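Local structure of extracellular solute-binding protein (4P98) at residues A[125-130]-A[271-276]; A[192-197]-A[203-208]; A[39-44]-A[250-255]; A[132-137]-A[168-173]. The protein probably binds a small solute, perhaps a nucleoside as in PnrA-like relatives, and delivers it to an ABC transporter at the cell membrane. One frame throughout, in Å; residues are numbered along the deposited sequence.

Contact 1: A[125-130]-A[271-276]; sequences FGQLGY and LALGNR
Q127 reaches from the first turns of helix 125-137 to the backbone of L273, where the chain turns just after strand 268-271. Its OE1 accepts the L273 N-H at 2.9 Å, with an N-H...O angle of 170°; the N-H approaches the carbonyl almost head-on, the C=O...N angle being 164°. Q127 CG stands beside its own backbone N (chi1 -73°), and the chain beyond it is extended, which carries the amide the full width of the gap. The tight part of the contact surrounds this oxygen: A272 CB lies 3.4 Å from Q127 OE1, and L273 CG 3.5 Å from it. L273 CD1 lies over the helix backbone, 3.7 Å from Q127 O, and meets the Y130 ring more loosely, with 4.4 Å to Y130 CD2. Helix 294-307 closes over this side through L301 and L305. The solvent side is different. There the type I turn from L273 to R276 carries exposed N275 and R276 away from the helix, and N275 OD1 takes the A272 N-H at 2.9 Å, tying the turn back to the residue before it. The contact joins the start of helix 125-137 to the chain leaving strand 268-271, consistent with the hinge region of a two-lobed periplasmic-binding-protein fold.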
loop_
_atom_site.group_PDB
_atom_site.type_symbol
_atom_site.label_atom_id
_atom_site.label_comp_id
_atom_site.label_asym_id
_atom_site.label_seq_id
_atom_site.Cartn_x
_atom_site.Cartn_y
_atom_site.Cartn_z
ATOM N N PHE A 125 -7.568 -0.731 3.943
ATOM C CA PHE A 125 -7.539 0.215 2.817
ATOM C C PHE A 125 -7.913 1.624 3.256
ATOM O O PHE A 125 -7.297 2.598 2.836
ATOM C CB PHE A 125 -8.486 -0.249 1.705
ATOM C CG PHE A 125 -7.990 -1.452 0.962
ATOM C CD1 PHE A 125 -6.978 -1.323 0.024
ATOM C CD2 PHE A 125 -8.531 -2.708 1.199
ATOM C CE1 PHE A 125 -6.506 -2.429 -0.668
ATOM C CE2 PHE A 125 -8.070 -3.820 0.509
ATOM C CZ PHE A 125 -7.054 -3.677 -0.423
ATOM N N GLY A 126 -8.901 1.712 4.133
ATOM C CA GLY A 126 -9.354 2.990 4.670
ATOM C C GLY A 126 -8.236 3.820 5.281
ATOM O O GLY A 126 -8.295 5.041 5.233
ATOM N N GLN A 127 -7.218 3.159 5.846
ATOM C CA GLN A 127 -6.081 3.861 6.466
ATOM C C GLN A 127 -5.124 4.501 5.476
ATOM O O GLN A 127 -4.576 5.564 5.761
ATOM C CB GLN A 127 -5.310 2.953 7.419
ATOM C CG GLN A 127 -6.082 2.715 8.703
ATOM C CD GLN A 127 -5.216 2.303 9.875
ATOM O OE1 GLN A 127 -3.999 2.354 9.823
ATOM N NE2 GLN A 127 -5.862 1.875 10.941
ATOM N N LEU A 128 -4.898 3.858 4.339
ATOM C CA LEU A 128 -4.157 4.498 3.252
ATOM C C LEU A 128 -4.895 5.749 2.809
ATOM O O LEU A 128 -4.280 6.804 2.613
ATOM C CB LEU A 128 -4.004 3.571 2.051
ATOM C CG LEU A 128 -3.216 2.278 2.210
ATOM C CD1 LEU A 128 -3.411 1.457 0.932
ATOM C CD2 LEU A 128 -1.738 2.528 2.448
ATOM N N GLY A 129 -6.212 5.643 2.666
ATOM C CA GLY A 129 -7.027 6.792 2.308
ATOM C C GLY A 129 -6.917 7.900 3.339
ATOM O O GLY A 129 -6.690 9.062 2.994
ATOM N N TYR A 130 -7.047 7.523 4.612
ATOM C CA TYR A 130 -6.985 8.497 5.697
ATOM C C TYR A 130 -5.675 9.289 5.683
ATOM O O TYR A 130 -5.700 10.503 5.820
ATOM C CB TYR A 130 -7.211 7.831 7.056
ATOM C CG TYR A 130 -7.487 8.825 8.161
ATOM C CD1 TYR A 130 -8.788 9.214 8.455
ATOM C CD2 TYR A 130 -6.447 9.388 8.891
ATOM C CE1 TYR A 130 -9.052 10.118 9.467
ATOM C CE2 TYR A 130 -6.703 10.299 9.917
ATOM C CZ TYR A 130 -8.004 10.656 10.197
ATOM O OH TYR A 130 -8.275 11.575 11.189
ATOM N N LEU A 271 -0.571 -4.251 9.621
ATOM C CA LEU A 271 0.243 -3.121 9.188
ATOM C C LEU A 271 -0.661 -1.907 9.180
ATOM O O LEU A 271 -1.647 -1.876 8.453
ATOM C CB LEU A 271 0.866 -3.372 7.812
ATOM C CG LEU A 271 2.203 -4.117 7.801
ATOM C CD1 LEU A 271 2.051 -5.550 8.288
ATOM C CD2 LEU A 271 2.790 -4.080 6.397
ATOM N N ALA A 272 -0.348 -0.918 10.011
ATOM C CA ALA A 272 -1.248 0.218 10.221
ATOM C C ALA A 272 -0.494 1.523 10.464
ATOM O O ALA A 272 0.722 1.529 10.620
ATOM C CB ALA A 272 -2.183 -0.073 11.396
ATOM N N LEU A 273 -1.230 2.638 10.493
ATOM C CA LEU A 273 -0.607 3.943 10.722
ATOM C C LEU A 273 0.026 3.999 12.097
ATOM O O LEU A 273 1.157 4.463 12.245
ATOM C CB LEU A 273 -1.633 5.062 10.590
ATOM C CG LEU A 273 -2.159 5.313 9.177
ATOM C CD1 LEU A 273 -3.437 6.129 9.229
ATOM C CD2 LEU A 273 -1.097 6.007 8.345
ATOM N N GLY A 274 -0.696 3.477 13.084
ATOM C CA GLY A 274 -0.241 3.462 14.468
ATOM C C GLY A 274 1.085 2.776 14.724
ATOM O O GLY A 274 1.839 3.211 15.573
ATOM N N ASN A 275 1.374 1.702 13.996
ATOM C CA ASN A 275 2.633 0.955 14.160
ATOM C C ASN A 275 3.663 1.143 13.029
ATOM O O ASN A 275 4.641 0.397 12.953
ATOM C CB ASN A 275 2.338 -0.544 14.364
ATOM C CG ASN A 275 1.518 -1.149 13.224
ATOM O OD1 ASN A 275 1.645 -0.750 12.084
ATOM N ND2 ASN A 275 0.662 -2.106 13.550
ATOM N N ARG A 276 3.444 2.135 12.161
ATOM C CA ARG A 276 4.353 2.436 11.027
ATOM C C ARG A 276 4.448 1.292 9.989
ATOM O O ARG A 276 5.419 1.190 9.231
ATOM C CB ARG A 276 5.726 2.916 11.534
ATOM C CG ARG A 276 5.604 4.157 12.433
ATOM C CD ARG A 276 6.944 4.812 12.774
ATOM N NE ARG A 276 7.849 4.831 11.626
ATOM C CZ ARG A 276 7.901 5.776 10.684
ATOM N NH1 ARG A 276 7.106 6.848 10.724
ATOM N NH2 ARG A 276 8.765 5.642 9.681
#

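Contact 2: A[192-197]-A[203-208]; sequences EAARGL and QLLVAT
Helix 187-199 runs beside strand 205-207, and the closest pair of CA atoms is that of A194 and L205, 7.0 Å apart, a spacing bridged chiefly by the side chain of L205. With CG beside its backbone N (chi1 -72°), its isobutyl group projects from the strand to the helix, and both methyls lie near A194 O. CD1 meets the methyl of A194, at 4.2 Å from A194 CB, while CD2 lies against L197, at 4.1 Å from L197 CB. The fork thereby rests on the helix backbone too, with 3.9 Å between L205 CD2 and A194 O. All three residues are buried, and the contact is wholly nonpolar on its side-chain surfaces. V148 of the neighbouring strand touches A194 and L197; L214 and A217 of helix 212-221 touch A194 as well, and L214 also reaches L205. Strand 205-207 is an inner strand of the five-stranded sheet, linked through backbone bonds to the strands beside it. Helix 187-199 follows strand 175-180 and leads into the parallel strand 205-207, with strand 144-149 lying between the two, and packs on the sheet in the beta-alpha-beta crossover of a Rossmann-like lobe.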
loop_
_atom_site.group_PDB
_atom_site.type_symbol
_atom_site.label_atom_id
_atom_site.label_comp_id
_atom_site.label_asym_id
_atom_site.label_seq_id
_atom_site.Cartn_x
_atom_site.Cartn_y
_atom_site.Cartn_z
ATOM N N GLU A 192 -8.586 11.921 -17.963
ATOM C CA GLU A 192 -9.791 12.694 -18.260
ATOM C C GLU A 192 -10.547 13.106 -16.991
ATOM O O GLU A 192 -11.000 14.251 -16.865
ATOM C CB GLU A 192 -10.716 11.878 -19.183
ATOM C CG GLU A 192 -10.138 11.671 -20.578
ATOM C CD GLU A 192 -10.792 10.543 -21.370
ATOM O OE1 GLU A 192 -11.720 9.857 -20.862
ATOM O OE2 GLU A 192 -10.365 10.341 -22.525
ATOM N N ALA A 193 -10.680 12.170 -16.053
ATOM C CA ALA A 193 -11.370 12.433 -14.792
ATOM C C ALA A 193 -10.610 13.490 -13.995
ATOM O O ALA A 193 -11.209 14.418 -13.488
ATOM C CB ALA A 193 -11.530 11.149 -13.971
ATOM N N ALA A 194 -9.288 13.365 -13.925
ATOM C CA ALA A 194 -8.464 14.337 -13.195
ATOM C C ALA A 194 -8.535 15.748 -13.805
ATOM O O ALA A 194 -8.631 16.749 -13.083
ATOM C CB ALA A 194 -7.032 13.852 -13.108
ATOM N N ARG A 195 -8.493 15.826 -15.136
ATOM C CA ARG A 195 -8.653 17.105 -15.847
ATOM C C ARG A 195 -10.012 17.756 -15.526
ATOM O O ARG A 195 -10.101 18.970 -15.331
ATOM C CB ARG A 195 -8.477 16.895 -17.364
ATOM C CG ARG A 195 -8.454 18.158 -18.212
ATOM C CD ARG A 195 -8.042 17.847 -19.657
ATOM N NE ARG A 195 -8.928 16.906 -20.345
ATOM C CZ ARG A 195 -8.626 15.665 -20.759
ATOM N NH1 ARG A 195 -9.558 14.952 -21.384
ATOM N NH2 ARG A 195 -7.421 15.109 -20.572
ATOM N N GLY A 196 -11.065 16.951 -15.445
ATOM C CA GLY A 196 -12.385 17.459 -15.102
ATOM C C GLY A 196 -12.418 18.109 -13.719
ATOM O O GLY A 196 -12.990 19.188 -13.547
ATOM N N LEU A 197 -11.789 17.462 -12.743
ATOM C CA LEU A 197 -11.699 18.016 -11.384
ATOM C C LEU A 197 -10.827 19.278 -11.359
ATOM O O LEU A 197 -11.142 20.247 -10.672
ATOM C CB LEU A 197 -11.144 16.977 -10.414
ATOM C CG LEU A 197 -12.022 15.732 -10.255
ATOM C CD1 LEU A 197 -11.304 14.670 -9.451
ATOM C CD2 LEU A 197 -13.334 16.084 -9.603
ATOM N N GLN A 203 -7.123 22.063 -6.495
ATOM C CA GLN A 203 -5.774 22.598 -6.290
ATOM C C GLN A 203 -4.782 21.508 -5.924
ATOM O O GLN A 203 -3.603 21.770 -5.724
ATOM C CB GLN A 203 -5.803 23.687 -5.213
ATOM C CG GLN A 203 -6.689 24.873 -5.603
ATOM C CD GLN A 203 -7.011 25.798 -4.440
ATOM O OE1 GLN A 203 -7.395 25.358 -3.364
ATOM N NE2 GLN A 203 -6.879 27.090 -4.668
ATOM N N LEU A 204 -5.283 20.277 -5.852
ATOM C CA LEU A 204 -4.476 19.101 -5.561
ATOM C C LEU A 204 -5.252 17.895 -6.084
ATOM O O LEU A 204 -6.483 17.840 -5.977
ATOM C CB LEU A 204 -4.274 18.959 -4.047
ATOM C CG LEU A 204 -3.746 17.637 -3.482
ATOM C CD1 LEU A 204 -2.232 17.582 -3.561
ATOM C CD2 LEU A 204 -4.206 17.449 -2.030
ATOM N N LEU A 205 -4.533 16.921 -6.616
ATOM C CA LEU A 205 -5.178 15.734 -7.169
ATOM C C LEU A 205 -4.670 14.489 -6.468
ATOM O O LEU A 205 -3.477 14.224 -6.461
ATOM C CB LEU A 205 -4.931 15.648 -8.678
ATOM C CG LEU A 205 -5.721 16.682 -9.495
ATOM C CD1 LEU A 205 -5.178 16.867 -10.915
ATOM C CD2 LEU A 205 -7.203 16.353 -9.518
ATOM N N VAL A 206 -5.591 13.719 -5.896
ATOM C CA VAL A 206 -5.246 12.506 -5.165
ATOM C C VAL A 206 -5.645 11.273 -5.973
ATOM O O VAL A 206 -6.786 11.150 -6.365
ATOM C CB VAL A 206 -5.974 12.456 -3.808
ATOM C CG1 VAL A 206 -5.479 11.277 -2.984
ATOM C CG2 VAL A 206 -5.773 13.760 -3.055
ATOM N N ALA A 207 -4.689 10.378 -6.193
ATOM C CA ALA A 207 -4.908 9.112 -6.894
ATOM C C ALA A 207 -5.097 7.964 -5.911
ATOM O O ALA A 207 -4.270 7.773 -5.009
ATOM C CB ALA A 207 -3.717 8.801 -7.781
ATOM N N THR A 208 -6.147 7.173 -6.109
ATOM C CA THR A 208 -6.288 5.915 -5.363
ATOM C C THR A 208 -6.075 4.677 -6.219
ATOM O O THR A 208 -5.951 3.570 -5.690
ATOM C CB THR A 208 -7.648 5.807 -4.682
ATOM O OG1 THR A 208 -8.685 5.826 -5.659
ATOM C CG2 THR A 208 -7.826 6.954 -3.712
#

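Contact 3: A[39-44]-A[250-255]; sequences AEAAER and PTYQSY
The ring of Y252 presents its CD2-CE2 side to helix 34-45, and two different parts of that helix meet it. At the edge, close to the ring plane, stands the backbone N of A42, 4.0 Å from Y252 CE2. The methyl of A41 comes in obliquely, with A41 CB at 3.7 Å from CE2 and 3.8 Å from CD2 of the same ring, so that it straddles the bond between these two carbons. A42 adds a looser touch through its own methyl, A42 CB being 4.4 Å from Y252 CE2. The second tyrosine of the helix, Y255, turns elsewhere: one face of its ring carries T251 O, 3.4 Å above the plane and displaced toward the rim, and its hydroxyl is hydrogen-bonded to S103.

CG of Y252 lies beside the backbone N (chi1 -73°), which directs the ring across the gap between the helices. The closest pair of CA atoms is that of A41 and Y252, 7.5 Å apart, a separation compatible with the small alanines that face the ring. A38 and L45 of helix 34-45 also touch the Y252 side chain, and L248, in the loop just before helix 249-261, touches A41. At the margin Q253 NE2 is hydrogen-bonded to D48.

The chemistry is thus that of a buried aromatic against methyls and helix backbone. Held by shape and dispersion, with polar bonds left to the periphery, it implies a contact that depends on close fit more than on direction.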
loop_
_atom_site.group_PDB
_atom_site.type_symbol
_atom_site.label_atom_id
_atom_site.label_comp_id
_atom_site.label_asym_id
_atom_site.label_seq_id
_atom_site.Cartn_x
_atom_site.Cartn_y
_atom_site.Cartn_z
ATOM N N ALA A 39 8.682 -5.938 -3.225
ATOM C CA ALA A 39 9.994 -6.024 -3.868
ATOM C C ALA A 39 11.034 -5.122 -3.188
ATOM O O ALA A 39 12.184 -5.524 -3.012
ATOM C CB ALA A 39 9.887 -5.683 -5.352
ATOM N N GLU A 40 10.623 -3.920 -2.789
ATOM C CA GLU A 40 11.540 -2.974 -2.160
ATOM C C GLU A 40 11.932 -3.457 -0.758
ATOM O O GLU A 40 13.107 -3.387 -0.385
ATOM C CB GLU A 40 10.955 -1.571 -2.093
ATOM C CG GLU A 40 11.983 -0.550 -1.627
ATOM C CD GLU A 40 11.395 0.804 -1.326
ATOM O OE1 GLU A 40 11.406 1.185 -0.138
ATOM O OE2 GLU A 40 10.934 1.486 -2.269
ATOM N N ALA A 41 10.964 -3.971 -0.009
ATOM C CA ALA A 41 11.250 -4.576 1.295
ATOM C C ALA A 41 12.208 -5.754 1.130
ATOM O O ALA A 41 13.170 -5.901 1.895
ATOM C CB ALA A 41 9.971 -5.015 1.984
ATOM N N ALA A 42 11.974 -6.571 0.109
ATOM C CA ALA A 42 12.828 -7.721 -0.140
ATOM C C ALA A 42 14.265 -7.314 -0.512
ATOM O O ALA A 42 15.227 -7.962 -0.080
ATOM C CB ALA A 42 12.221 -8.619 -1.208
ATOM N N GLU A 43 14.408 -6.256 -1.308
ATOM C CA GLU A 43 15.729 -5.705 -1.620
ATOM C C GLU A 43 16.442 -5.262 -0.345
ATOM O O GLU A 43 17.593 -5.609 -0.131
ATOM C CB GLU A 43 15.628 -4.518 -2.591
ATOM C CG GLU A 43 15.688 -4.908 -4.052
ATOM C CD GLU A 43 16.996 -5.597 -4.408
ATOM O OE1 GLU A 43 18.055 -4.931 -4.408
ATOM O OE2 GLU A 43 16.967 -6.810 -4.681
ATOM N N ARG A 44 15.749 -4.509 0.499
ATOM C CA ARG A 44 16.339 -4.039 1.749
ATOM C C ARG A 44 16.679 -5.189 2.700
ATOM O O ARG A 44 17.602 -5.058 3.504
ATOM C CB ARG A 44 15.428 -3.018 2.437
ATOM C CG ARG A 44 15.263 -1.729 1.645
ATOM C CD ARG A 44 14.101 -0.903 2.163
ATOM N NE ARG A 44 14.440 -0.187 3.395
ATOM C CZ ARG A 44 13.572 0.152 4.353
ATOM N NH1 ARG A 44 14.015 0.815 5.422
ATOM N NH2 ARG A 44 12.267 -0.172 4.263
ATOM N N PRO A 250 9.892 -4.361 8.334
ATOM C CA PRO A 250 9.883 -4.897 9.721
ATOM C C PRO A 250 9.264 -6.298 9.827
ATOM O O PRO A 250 9.782 -7.163 10.557
ATOM C CB PRO A 250 9.045 -3.877 10.487
ATOM C CG PRO A 250 9.294 -2.588 9.757
ATOM C CD PRO A 250 9.393 -2.974 8.290
ATOM N N THR A 251 8.184 -6.530 9.084
ATOM C CA THR A 251 7.553 -7.844 9.054
ATOM C C THR A 251 8.521 -8.909 8.516
ATOM O O THR A 251 8.688 -9.966 9.120
ATOM C CB THR A 251 6.253 -7.817 8.229
ATOM O OG1 THR A 251 5.323 -6.915 8.838
ATOM C CG2 THR A 251 5.630 -9.209 8.131
ATOM N N TYR A 252 9.165 -8.624 7.390
ATOM C CA TYR A 252 10.134 -9.552 6.811
ATOM C C TYR A 252 11.336 -9.809 7.719
ATOM O O TYR A 252 11.833 -10.938 7.805
ATOM C CB TYR A 252 10.637 -9.025 5.463
ATOM C CG TYR A 252 9.640 -9.098 4.300
ATOM C CD1 TYR A 252 8.345 -9.588 4.458
ATOM C CD2 TYR A 252 10.004 -8.635 3.040
ATOM C CE1 TYR A 252 7.453 -9.618 3.387
ATOM C CE2 TYR A 252 9.126 -8.667 1.970
ATOM C CZ TYR A 252 7.849 -9.163 2.147
ATOM O OH TYR A 252 6.972 -9.190 1.069
ATOM N N GLN A 253 11.829 -8.755 8.362
ATOM C CA GLN A 253 12.930 -8.903 9.329
ATOM C C GLN A 253 12.531 -9.823 10.475
ATOM O O GLN A 253 13.299 -10.697 10.892
ATOM C CB GLN A 253 13.365 -7.535 9.846
ATOM C CG GLN A 253 14.126 -6.752 8.792
ATOM C CD GLN A 253 14.371 -5.318 9.189
ATOM O OE1 GLN A 253 13.549 -4.697 9.866
ATOM N NE2 GLN A 253 15.494 -4.771 8.750
ATOM N N SER A 254 11.305 -9.658 10.940
ATOM C CA SER A 254 10.762 -10.504 12.006
ATOM C C SER A 254 10.692 -11.970 11.559
ATOM O O SER A 254 11.005 -12.882 12.340
ATOM C CB SER A 254 9.388 -10.003 12.453
ATOM O OG SER A 254 8.862 -10.836 13.487
ATOM N N TYR A 255 10.294 -12.203 10.311
ATOM C CA TYR A 255 10.329 -13.563 9.757
ATOM C C TYR A 255 11.716 -14.213 9.835
ATOM O O TYR A 255 11.843 -15.387 10.194
ATOM C CB TYR A 255 9.876 -13.567 8.286
ATOM C CG TYR A 255 8.426 -13.211 8.015
ATOM C CD1 TYR A 255 7.447 -13.295 8.998
ATOM C CD2 TYR A 255 8.030 -12.819 6.735
ATOM C CE1 TYR A 255 6.125 -12.976 8.724
ATOM C CE2 TYR A 255 6.711 -12.509 6.455
ATOM C CZ TYR A 255 5.758 -12.604 7.434
ATOM O OH TYR A 255 4.448 -12.292 7.127
#

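Contact 4: A[132-137]-A[168-173]; sequences DGFVAG and KAANPR
Two helices of one lobe, 125-137 and 154-170, meet here at their C-terminal ends, and the approach is made close by a glycine. G137 and N171 bring their CA atoms to 4.6 Å; with no side chain at G137, the helix ends can come this near. The methyl of A170 is the centre of the packing: it lies 3.5 Å from F134 O and 3.7 Å from F134 CD2. It also makes a CH-pi contact, off-centre, with A170 CB 4.2 Å from the centroid of the F134 ring and 29° from its normal. F134 can offer this surface because CG is anti to the backbone N (chi1 -175°), which lays the ring alongside the neighbouring helix; L301 and R304 of helix 294-307 pack on the same ring. Beyond the helix end, N171 CB rests 3.3 Å from G137 O. Its amide turns to a water, which accepts from N171 ND2 at 2.9 Å and lies 2.7 Å from A136 O, a bridge between the C-terminal ends of the two helices. N171 OD1 weakly accepts the R173 N-H within the turn that follows. This is a close glycine/alanine contact between helix C-termini on the same lobe of a periplasmic-binding-protein fold.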
loop_
_atom_site.group_PDB
_atom_site.type_symbol
_atom_site.label_atom_id
_atom_site.label_comp_id
_atom_site.label_asym_id
_atom_site.label_seq_id
_atom_site.Cartn_x
_atom_site.Cartn_y
_atom_site.Cartn_z
ATOM N N ASP A 132 -3.646 9.833 3.102
ATOM C CA ASP A 132 -3.659 10.718 1.927
ATOM C C ASP A 132 -4.454 11.987 2.186
ATOM O O ASP A 132 -3.987 13.099 1.895
ATOM C CB ASP A 132 -4.283 10.015 0.722
ATOM C CG ASP A 132 -3.462 8.883 0.226
ATOM O OD1 ASP A 132 -2.222 8.922 0.357
ATOM O OD2 ASP A 132 -4.074 7.943 -0.322
ATOM N N GLY A 133 -5.656 11.817 2.729
ATOM C CA GLY A 133 -6.545 12.924 3.036
ATOM C C GLY A 133 -5.978 13.839 4.108
ATOM O O GLY A 133 -6.099 15.064 4.022
ATOM N N PHE A 134 -5.345 13.245 5.114
ATOM C CA PHE A 134 -4.697 14.015 6.164
ATOM C C PHE A 134 -3.534 14.851 5.628
ATOM O O PHE A 134 -3.377 16.006 6.017
ATOM C CB PHE A 134 -4.219 13.100 7.286
ATOM C CG PHE A 134 -3.640 13.841 8.456
ATOM C CD1 PHE A 134 -2.289 14.114 8.516
ATOM C CD2 PHE A 134 -4.459 14.275 9.488
ATOM C CE1 PHE A 134 -1.752 14.810 9.598
ATOM C CE2 PHE A 134 -3.934 14.971 10.569
ATOM C CZ PHE A 134 -2.581 15.232 10.621
ATOM N N VAL A 135 -2.722 14.274 4.744
ATOM C CA VAL A 135 -1.642 15.017 4.101
ATOM C C VAL A 135 -2.223 16.147 3.259
ATOM O O VAL A 135 -1.710 17.277 3.293
ATOM C CB VAL A 135 -0.718 14.115 3.243
ATOM C CG1 VAL A 135 0.219 14.938 2.375
ATOM C CG2 VAL A 135 0.109 13.191 4.115
ATOM N N ALA A 136 -3.295 15.857 2.518
ATOM C CA ALA A 136 -3.964 16.872 1.710
ATOM C C ALA A 136 -4.448 18.051 2.562
ATOM O O ALA A 136 -4.328 19.205 2.163
ATOM C CB ALA A 136 -5.134 16.267 0.950
ATOM N N GLY A 137 -4.999 17.752 3.729
ATOM C CA GLY A 137 -5.504 18.779 4.624
ATOM C C GLY A 137 -4.424 19.523 5.391
ATOM O O GLY A 137 -4.706 20.534 6.016
ATOM N N LYS A 168 -11.071 16.057 6.294
ATOM C CA LYS A 168 -11.931 16.769 7.235
ATOM C C LYS A 168 -11.220 16.983 8.576
ATOM O O LYS A 168 -11.374 18.032 9.190
ATOM C CB LYS A 168 -13.245 16.023 7.451
ATOM C CG LYS A 168 -14.241 16.770 8.324
ATOM C CD LYS A 168 -15.496 15.951 8.537
ATOM C CE LYS A 168 -16.438 16.626 9.518
ATOM N NZ LYS A 168 -17.673 15.825 9.703
ATOM N N ALA A 169 -10.434 16.001 9.005
ATOM C CA ALA A 169 -9.713 16.091 10.270
ATOM C C ALA A 169 -8.632 17.162 10.213
ATOM O O ALA A 169 -8.528 17.986 11.114
ATOM C CB ALA A 169 -9.109 14.743 10.647
ATOM N N ALA A 170 -7.834 17.161 9.154
ATOM C CA ALA A 170 -6.726 18.099 9.047
ATOM C C ALA A 170 -7.151 19.488 8.562
ATOM O O ALA A 170 -6.496 20.479 8.889
ATOM C CB ALA A 170 -5.635 17.541 8.157
ATOM N N ASN A 171 -8.219 19.558 7.773
ATOM C CA ASN A 171 -8.694 20.834 7.238
ATOM C C ASN A 171 -10.191 20.786 7.006
ATOM O O ASN A 171 -10.645 20.527 5.882
ATOM C CB ASN A 171 -7.953 21.173 5.936
ATOM C CG ASN A 171 -8.290 22.555 5.407
ATOM O OD1 ASN A 171 -9.167 23.254 5.926
ATOM N ND2 ASN A 171 -7.586 22.957 4.358
ATOM N N PRO A 172 -10.977 21.051 8.058
ATOM C CA PRO A 172 -12.427 20.937 7.915
ATOM C C PRO A 172 -13.047 21.969 6.976
ATOM O O PRO A 172 -14.212 21.824 6.612
ATOM C CB PRO A 172 -12.945 21.119 9.350
ATOM C CG PRO A 172 -11.852 21.818 10.080
ATOM C CD PRO A 172 -10.575 21.391 9.441
ATOM N N ARG A 173 -12.278 22.994 6.599
ATOM C CA ARG A 173 -12.738 24.024 5.660
ATOM C C ARG A 173 -12.554 23.635 4.188
ATOM O O ARG A 173 -13.186 24.229 3.323
ATOM C CB ARG A 173 -12.015 25.347 5.932
ATOM C CG ARG A 173 -12.478 26.053 7.201
ATOM C CD ARG A 173 -13.721 26.894 6.937
ATOM N NE ARG A 173 -14.252 27.512 8.154
ATOM C CZ ARG A 173 -15.213 28.437 8.184
ATOM N NH1 ARG A 173 -15.771 28.883 7.061
ATOM N NH2 ARG A 173 -15.620 28.928 9.350
HETATM O O HOH W 1 -5.701 21.514 2.669
#

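In the fold
Contacts 2 and 3 are buried and nonpolar, yet they lie on opposite sides of the chain's centre, their nearest atoms about 17 Å apart: one seats a helix on a sheet strand, the other joins two helices in the other lobe. Contacts 1 and 4 are only partly buried and share helix 125-137; polar links belong to them, a direct hydrogen bond from a backbone N-H to a side-chain amide oxygen in contact 1 and a water bridge at the helix ends in contact 4. Y130 of contact 1 touches A169 of contact 4 and A136 of contact 4 touches L204 of contact 2, while L271 meets T251 of contact 3, making contact 1 a neighbour of both lobes.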